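Local coordinates for methyltransferase (Streptomyces avermitilis, PDB 3GIW), which is of unknown function but binds S-adenosyl-L-homocysteine and is probably an S-adenosylmethionine-dependent methyltransferase with a Rossmann-like fold, at residues D29-G34 and V57-N62; V166-H171 and A197-T202. All coordinates share one frame; numbering follows the deposited sequence. Where two conformers were deposited one is given.

The two contacts illustrate how chemistry follows position in a fold. Contact 1 (29-34 with 57-62) lies at the surface, where the end of helix 24-31 meets helix 55-75; apolar side chains meet there, and an arginine reaches toward backbone carbonyls. Contact 2 (166-171 with 197-202) is buried near the middle of the chain, where two adjacent parallel strands of the central sheet begin to part, and is held by backbone, serine, histidine and water hydrogen bonds, with a selenomethionine packed on two valines. They share no helix or strand, yet they touch: Asn-62, a residue of the S-adenosyl-L-homocysteine site, is probably hydrogen-bonded through OD1 to Ser-199 OG, and its ND2 packs against Ala-168 and Ile-167.

Contact 1. Residues D29-G34 and V57-N62; sequences DYIIGG and VHMRAN
The guanidinium of Arg-60 extends to two successive carbonyls of the facing segment. Its NH1 lies 2.9 Å from Ile-31 O. Ile-32 O sits over one face of the group, offset toward the rim, with NH2 3.2 Å from that oxygen at too poor an angle for a hydrogen bond. A bend at chi3 (138°) turns NE off the line of an extended chain. Arg-60 was modelled in two conformers, and this reach belongs to the one described; in it the positive group faces the C-terminal end of helix 24-31, where the helix dipole would probably favour it. That end is a textbook Schellman motif: Gly-34 N bonds back to Asp-29 O at 2.8 Å, Gly-33 N to Tyr-30 O at 3.2 Å, and Gly-33 takes a positive phi of 100°. A CB at Gly-33 would be jammed against the preceding carbonyl O. Beneath the polar layer the contact turns apolar. Ile-32 CG2, anti to its own carbonyl carbon, rests 3.7 Å from Met-59 CB, and it also approaches the aliphatic part of Arg-60, with CG 4.0 Å away. The selenomethionine Met-59 crosses Ile-31 at about a right angle; in the conformer described, one of two, its SE comes to 3.5 Å from Ile-31 CG2. Ile-31 also touches Leu-55, Pro-56 and Ser-49. Ile-32 lies close to Tyr-28, an S-adenosyl-L-homocysteine-binding residue whose OH is hydrogen-bonded to Asn-62 ND2.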
ATOM      1  N   ASP A  29       0.120  -8.296   9.082  1.00 12.44           N
ATOM      2  CA  ASP A  29       0.479  -9.665   8.779  1.00 13.09           C
ATOM      3  C   ASP A  29      -0.191 -10.673   9.721  1.00 13.23           C
ATOM      4  O   ASP A  29      -0.677 -11.707   9.264  1.00 12.71           O
ATOM      5  CB  ASP A  29       2.005  -9.848   8.793  1.00 12.38           C
ATOM      6  CG  ASP A  29       2.462 -11.071   8.032  1.00 13.83           C
ATOM      7  OD1 ASP A  29       2.149 -11.179   6.838  1.00 17.45           O
ATOM      8  OD2 ASP A  29       3.157 -11.905   8.630  1.00 16.53           O
ATOM      9  N   TYR A  30      -0.199 -10.378  11.015  1.00 12.44           N
ATOM     10  CA  TYR A  30      -0.899 -11.211  12.008  1.00 12.33           C
ATOM     11  C   TYR A  30      -2.352 -11.417  11.577  1.00 12.58           C
ATOM     12  O   TYR A  30      -2.839 -12.555  11.475  1.00 13.20           O
ATOM     13  CB  TYR A  30      -0.824 -10.581  13.398  1.00 12.29           C
ATOM     14  CG  TYR A  30      -1.773 -11.229  14.370  1.00 13.36           C
ATOM     15  CD1 TYR A  30      -1.595 -12.546  14.761  1.00 13.37           C
ATOM     16  CD2 TYR A  30      -2.866 -10.538  14.872  1.00 12.96           C
ATOM     17  CE1 TYR A  30      -2.458 -13.148  15.635  1.00 14.36           C
ATOM     18  CE2 TYR A  30      -3.744 -11.113  15.751  1.00 13.17           C
ATOM     19  CZ  TYR A  30      -3.536 -12.437  16.140  1.00 13.50           C
ATOM     20  OH  TYR A  30      -4.421 -13.067  17.017  1.00 15.51           O
ATOM     21  N   ILE A  31      -3.045 -10.318  11.294  1.00 13.17           N
ATOM     22  CA  ILE A  31      -4.475 -10.396  10.978  1.00 14.24           C
ATOM     23  C   ILE A  31      -4.760 -11.166   9.682  1.00 14.70           C
ATOM     24  O   ILE A  31      -5.750 -11.876   9.646  1.00 15.97           O
ATOM     25  CB  ILE A  31      -5.086  -8.976  10.964  1.00 14.07           C
ATOM     26  CG1 ILE A  31      -5.078  -8.338  12.356  1.00 14.13           C
ATOM     27  CG2 ILE A  31      -6.498  -8.940  10.276  1.00 14.08           C
ATOM     28  CD1 ILE A  31      -6.003  -8.974  13.431  1.00 15.77           C
ATOM     29  N   ILE A  32      -3.928 -11.042   8.644  1.00 14.77           N
ATOM     30  CA  ILE A  32      -4.163 -11.723   7.371  1.00 14.54           C
ATOM     31  C   ILE A  32      -3.596 -13.157   7.339  1.00 15.77           C
ATOM     32  O   ILE A  32      -3.656 -13.818   6.287  1.00 19.74           O
ATOM     33  CB  ILE A  32      -3.723 -10.936   6.112  1.00 16.98           C
ATOM     34  CG1 ILE A  32      -2.212 -10.810   6.015  1.00 17.40           C
ATOM     35  CG2 ILE A  32      -4.444  -9.570   6.059  1.00 18.20           C
ATOM     36  CD1 ILE A  32      -1.732 -10.304   4.682  1.00 19.67           C
ATOM     37  N   GLY A  33      -3.047 -13.634   8.460  1.00 15.98           N
ATOM     38  CA  GLY A  33      -2.667 -15.052   8.606  1.00 16.46           C
ATOM     39  C   GLY A  33      -1.198 -15.374   8.416  1.00 16.05           C
ATOM     40  O   GLY A  33      -0.847 -16.551   8.275  1.00 17.96           O
ATOM     41  N   GLY A  34      -0.341 -14.361   8.362  1.00 15.15           N
ATOM     42  CA  GLY A  34       1.100 -14.594   8.249  1.00 15.50           C
ATOM     43  C   GLY A  34       1.724 -14.903   9.592  1.00 14.27           C
ATOM     44  O   GLY A  34       1.037 -15.027  10.628  1.00 13.90           O
ATOM     45  N   VAL A  57     -11.569  -8.924   7.394  1.00 11.09           N
ATOM     46  CA  VAL A  57     -12.211  -8.804   6.081  1.00 11.84           C
ATOM     47  C   VAL A  57     -11.642  -7.565   5.376  1.00 12.67           C
ATOM     48  O   VAL A  57     -11.254  -7.618   4.211  1.00 12.12           O
ATOM     49  CB  VAL A  57     -13.760  -8.716   6.247  1.00 12.74           C
ATOM     50  CG1 VAL A  57     -14.423  -8.275   4.955  1.00 13.78           C
ATOM     51  CG2 VAL A  57     -14.332 -10.090   6.716  1.00 13.69           C
ATOM     52  N   HIS A  58     -11.547  -6.469   6.114  1.00 11.33           N
ATOM     53  CA  HIS A  58     -10.949  -5.219   5.607  1.00 11.13           C
ATOM     54  C   HIS A  58      -9.495  -5.403   5.140  1.00 11.26           C
ATOM     55  O   HIS A  58      -9.115  -5.001   4.036  1.00 11.64           O
ATOM     56  CB  HIS A  58     -11.089  -4.141   6.717  1.00 10.84           C
ATOM     57  CG  HIS A  58     -10.147  -2.978   6.635  1.00 11.80           C
ATOM     58  ND1 HIS A  58     -10.424  -1.836   5.900  1.00 11.86           N
ATOM     59  CD2 HIS A  58      -8.977  -2.746   7.277  1.00 13.95           C
ATOM     60  CE1 HIS A  58      -9.431  -0.984   6.077  1.00 11.89           C
ATOM     61  NE2 HIS A  58      -8.531  -1.510   6.886  1.00 14.18           N
HETATM   62  N   MSE A  59      -8.676  -6.055   5.961  1.00 11.32           N
HETATM   63  CA  MSE A  59      -7.252  -6.179   5.656  0.80 11.49           C
HETATM   64  C   MSE A  59      -7.055  -7.155   4.473  1.00 11.48           C
HETATM   65  O   MSE A  59      -6.256  -6.876   3.571  1.00 10.87           O
HETATM   66  CB  MSE A  59      -6.484  -6.549   6.935  0.80 11.08           C
HETATM   67  CG  MSE A  59      -6.395  -5.386   7.910  0.80 11.12           C
HETATM   68 SE   MSE A  59      -5.297  -5.757   9.414  0.60 11.89          SE
HETATM   69  CE  MSE A  59      -4.770  -3.943   9.837  0.80 15.09           C
ATOM     70  N   ARG A  60      -7.804  -8.258   4.430  1.00 11.46           N
ATOM     71  CA  ARG A  60      -7.733  -9.163   3.301  0.50 14.28           C
ATOM     72  C   ARG A  60      -8.216  -8.470   1.999  1.00 13.07           C
ATOM     73  O   ARG A  60      -7.604  -8.641   0.920  1.00 13.09           O
ATOM     74  CB  ARG A  60      -8.494 -10.437   3.653  0.50 15.93           C
ATOM     75  CG  ARG A  60      -7.784 -11.261   4.755  0.50 19.07           C
ATOM     76  CD  ARG A  60      -8.618 -12.416   5.337  0.50 20.82           C
ATOM     77  NE  ARG A  60      -7.805 -13.628   5.531  0.50 23.15           N
ATOM     78  CZ  ARG A  60      -7.253 -14.057   6.670  0.50 24.05           C
ATOM     79  NH1 ARG A  60      -7.382 -13.399   7.816  0.50 25.04           N
ATOM     80  NH2 ARG A  60      -6.544 -15.180   6.664  0.50 24.61           N
ATOM     81  N   ALA A  61      -9.268  -7.649   2.090  1.00 11.23           N
ATOM     82  CA  ALA A  61      -9.772  -6.964   0.925  1.00 11.82           C
ATOM     83  C   ALA A  61      -8.759  -5.954   0.381  1.00 11.50           C
ATOM     84  O   ALA A  61      -8.667  -5.731  -0.833  1.00 12.72           O
ATOM     85  CB  ALA A  61     -11.131  -6.239   1.239  1.00 12.72           C
ATOM     86  N   ASN A  62      -8.016  -5.303   1.252  1.00 11.52           N
ATOM     87  CA  ASN A  62      -6.971  -4.388   0.798  1.00 11.84           C
ATOM     88  C   ASN A  62      -5.874  -5.132   0.032  1.00 11.24           C
ATOM     89  O   ASN A  62      -5.439  -4.685  -1.049  1.00 12.90           O
ATOM     90  CB  ASN A  62      -6.375  -3.612   1.966  1.00 12.63           C
ATOM     91  CG  ASN A  62      -5.188  -2.749   1.545  1.00 15.08           C
ATOM     92  OD1 ASN A  62      -5.392  -1.655   1.032  1.00 16.09           O
ATOM     93  ND2 ASN A  62      -3.983  -3.285   1.684  1.00 15.90           N
TER

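Contact 2. Residues V166-H171 and A197-T202; sequences VIAIVH and AMSIGT
The imidazole of His-171 has Ile-200 C at one edge, near its plane, while Gly-201 N and Ser-199 O approach obliquely. Gly-201 N donates to ND1 over 3.1 Å, tilted 30° from the ring plane. This holds for one of two deposited conformers; in the model, NE2 is hydrogen-bonded to an unidentified ligand. Further back, the strands are joined by a nearly straight bond from Val-166 N to Ala-197 O, 2.9 Å. Beyond it the pairing weakens and a water takes over, donating to Val-166 O (2.8 Å) and Ser-199 O (2.7 Å) and accepting from Val-170 N (2.9 Å). Three bonds thus grip a water that spans the widening gap. Ser-199 OG, set between its backbone N and carbonyl carbon, accepts from Ala-168 N at 2.9 Å and is also hydrogen-bonded to Asn-62 OD1. An alanine here would probably leave both Ala-168 N and Asn-62 OD1 without this mate, and Asn-62 held on its OD1 side by one bond fewer. On the other face, a bend at chi3 (67°) carries CE of the selenomethionine Met-198 to 3.8 Å from Val-170 CB, with Val-166 CG1 nearby. The two strands belong to a beta-alpha-beta crossover through helix 179-187. Phe-235 packs on Val-170 and Met-198, helix 55-75 covers Ile-167 with Asn-62, Trp-65 and Met-66, and antiparallel strand 269-275 is hydrogen-bonded to Met-198 and Ile-200.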
ATOM      1  N   VAL A 166       1.164   3.350  -3.404  1.00 12.17           N
ATOM      2  CA  VAL A 166       1.203   3.852  -2.015  1.00 12.93           C
ATOM      3  C   VAL A 166      -0.043   3.230  -1.341  1.00 12.36           C
ATOM      4  O   VAL A 166      -1.097   3.862  -1.288  1.00 12.38           O
ATOM      5  CB  VAL A 166       1.206   5.399  -1.934  1.00 13.03           C
ATOM      6  CG1 VAL A 166       1.416   5.836  -0.505  1.00 13.92           C
ATOM      7  CG2 VAL A 166       2.338   5.982  -2.839  1.00 14.81           C
ATOM      8  N   ILE A 167       0.111   1.978  -0.903  1.00 12.38           N
ATOM      9  CA  ILE A 167      -0.998   1.121  -0.494  1.00 13.54           C
ATOM     10  C   ILE A 167      -0.925   0.808   1.002  1.00 13.54           C
ATOM     11  O   ILE A 167       0.099   0.391   1.537  1.00 12.82           O
ATOM     12  CB  ILE A 167      -0.980  -0.155  -1.348  1.00 13.93           C
ATOM     13  CG1 ILE A 167      -1.177   0.229  -2.831  1.00 15.93           C
ATOM     14  CG2 ILE A 167      -2.074  -1.128  -0.842  1.00 16.81           C
ATOM     15  CD1 ILE A 167      -1.084  -0.894  -3.857  1.00 17.62           C
ATOM     16  N   ALA A 168      -2.025   1.109   1.696  1.00 15.90           N
ATOM     17  CA  ALA A 168      -2.158   0.779   3.117  1.00 17.47           C
ATOM     18  C   ALA A 168      -1.070   1.450   3.966  1.00 15.98           C
ATOM     19  O   ALA A 168      -0.528   0.859   4.910  1.00 19.78           O
ATOM     20  CB  ALA A 168      -2.191  -0.768   3.326  1.00 19.95           C
ATOM     21  N   ILE A 169      -0.728   2.698   3.626  1.00 14.99           N
ATOM     22  CA  ILE A 169       0.312   3.444   4.358  0.50 15.89           C
ATOM     23  C   ILE A 169      -0.049   4.902   4.687  1.00 14.48           C
ATOM     24  O   ILE A 169       0.325   5.425   5.741  1.00 14.40           O
ATOM     25  CB  ILE A 169       1.669   3.423   3.589  0.50 16.63           C
ATOM     26  CG1 ILE A 169       2.696   4.316   4.306  0.50 17.20           C
ATOM     27  CG2 ILE A 169       1.502   3.889   2.169  0.50 17.31           C
ATOM     28  CD1 ILE A 169       4.123   4.043   3.915  0.50 18.44           C
ATOM     29  N   VAL A 170      -0.779   5.576   3.808  1.00 14.30           N
ATOM     30  CA  VAL A 170      -0.896   7.004   3.907  1.00 15.94           C
ATOM     31  C   VAL A 170      -1.645   7.490   5.166  1.00 16.40           C
ATOM     32  O   VAL A 170      -1.439   8.635   5.665  1.00 19.41           O
ATOM     33  CB  VAL A 170      -1.474   7.594   2.579  1.00 17.52           C
ATOM     34  CG1 VAL A 170      -3.003   7.559   2.556  1.00 15.91           C
ATOM     35  CG2 VAL A 170      -0.930   9.015   2.396  1.00 18.72           C
ATOM     36  N   HIS A 171      -2.518   6.650   5.700  1.00 15.03           N
ATOM     37  CA  HIS A 171      -3.260   7.021   6.918  0.50 14.76           C
ATOM     38  C   HIS A 171      -2.353   7.071   8.156  1.00 16.51           C
ATOM     39  O   HIS A 171      -2.768   7.566   9.201  1.00 18.75           O
ATOM     40  CB  HIS A 171      -4.448   6.086   7.143  0.50 14.83           C
ATOM     41  CG  HIS A 171      -4.223   4.712   6.614  0.50 15.42           C
ATOM     42  ND1 HIS A 171      -4.621   4.321   5.358  0.50 14.77           N
ATOM     43  CD2 HIS A 171      -3.522   3.677   7.126  0.50 13.10           C
ATOM     44  CE1 HIS A 171      -4.263   3.064   5.161  0.50 14.10           C
ATOM     45  NE2 HIS A 171      -3.588   2.651   6.220  0.50 14.84           N
ATOM     46  N   ALA A 197      -1.337   4.699  -7.744  1.00 11.33           N
ATOM     47  CA  ALA A 197      -2.325   3.742  -7.192  1.00 11.70           C
ATOM     48  C   ALA A 197      -2.239   3.854  -5.669  1.00 11.06           C
ATOM     49  O   ALA A 197      -1.144   3.717  -5.102  1.00 12.10           O
ATOM     50  CB  ALA A 197      -2.051   2.304  -7.623  1.00 11.96           C
HETATM   51  N   MSE A 198      -3.380   4.039  -5.024  1.00 10.70           N
HETATM   52  CA  MSE A 198      -3.426   4.168  -3.582  1.00 11.50           C
HETATM   53  C   MSE A 198      -4.616   3.453  -2.966  1.00 11.95           C
HETATM   54  O   MSE A 198      -5.686   3.362  -3.526  1.00 11.97           O
HETATM   55  CB  MSE A 198      -3.532   5.641  -3.155  1.00 12.86           C
HETATM   56  CG  MSE A 198      -2.431   6.561  -3.725  1.00 11.71           C
HETATM   57 SE   MSE A 198      -2.573   8.360  -2.971  0.75 12.28          SE
HETATM   58  CE  MSE A 198      -2.100   7.931  -1.150  1.00 14.94           C
ATOM     59  N   SER A 199      -4.434   3.015  -1.723  1.00 11.55           N
ATOM     60  CA  SER A 199      -5.573   2.717  -0.833  1.00 12.34           C
ATOM     61  C   SER A 199      -5.475   3.668   0.360  1.00 11.58           C
ATOM     62  O   SER A 199      -4.372   3.852   0.950  1.00 13.24           O
ATOM     63  CB  SER A 199      -5.666   1.260  -0.433  1.00 12.43           C
ATOM     64  OG  SER A 199      -4.571   0.849   0.332  1.00 13.69           O
ATOM     65  N   ILE A 200      -6.603   4.265   0.738  1.00 11.97           N
ATOM     66  CA  ILE A 200      -6.692   5.346   1.702  1.00 11.96           C
ATOM     67  C   ILE A 200      -7.748   5.029   2.780  1.00 12.35           C
ATOM     68  O   ILE A 200      -8.926   4.805   2.466  1.00 12.35           O
ATOM     69  CB  ILE A 200      -7.079   6.661   0.965  1.00 11.72           C
ATOM     70  CG1 ILE A 200      -6.000   7.042  -0.074  1.00 12.80           C
ATOM     71  CG2 ILE A 200      -7.269   7.854   1.922  1.00 14.09           C
ATOM     72  CD1 ILE A 200      -6.388   8.143  -1.063  1.00 13.65           C
ATOM     73  N   GLY A 201      -7.312   5.015   4.041  1.00 12.15           N
ATOM     74  CA  GLY A 201      -8.201   4.642   5.150  1.00 11.53           C
ATOM     75  C   GLY A 201      -9.285   5.705   5.376  1.00 12.43           C
ATOM     76  O   GLY A 201      -9.034   6.933   5.242  1.00 11.84           O
ATOM     77  N   THR A 202     -10.502   5.252   5.672  1.00 11.91           N
ATOM     78  CA  THR A 202     -11.659   6.118   5.915  1.00 12.06           C
ATOM     79  C   THR A 202     -12.515   5.561   7.070  1.00 12.74           C
ATOM     80  O   THR A 202     -12.586   4.354   7.241  1.00 11.91           O
ATOM     81  CB  THR A 202     -12.538   6.271   4.662  1.00 14.34           C
ATOM     82  OG1 THR A 202     -13.683   7.085   4.968  1.00 14.29           O
ATOM     83  CG2 THR A 202     -13.000   4.910   4.125  1.00 14.11           C
TER
HETATM   84  O   HOH W   1      -1.820   4.441   1.369  1.00 12.72           O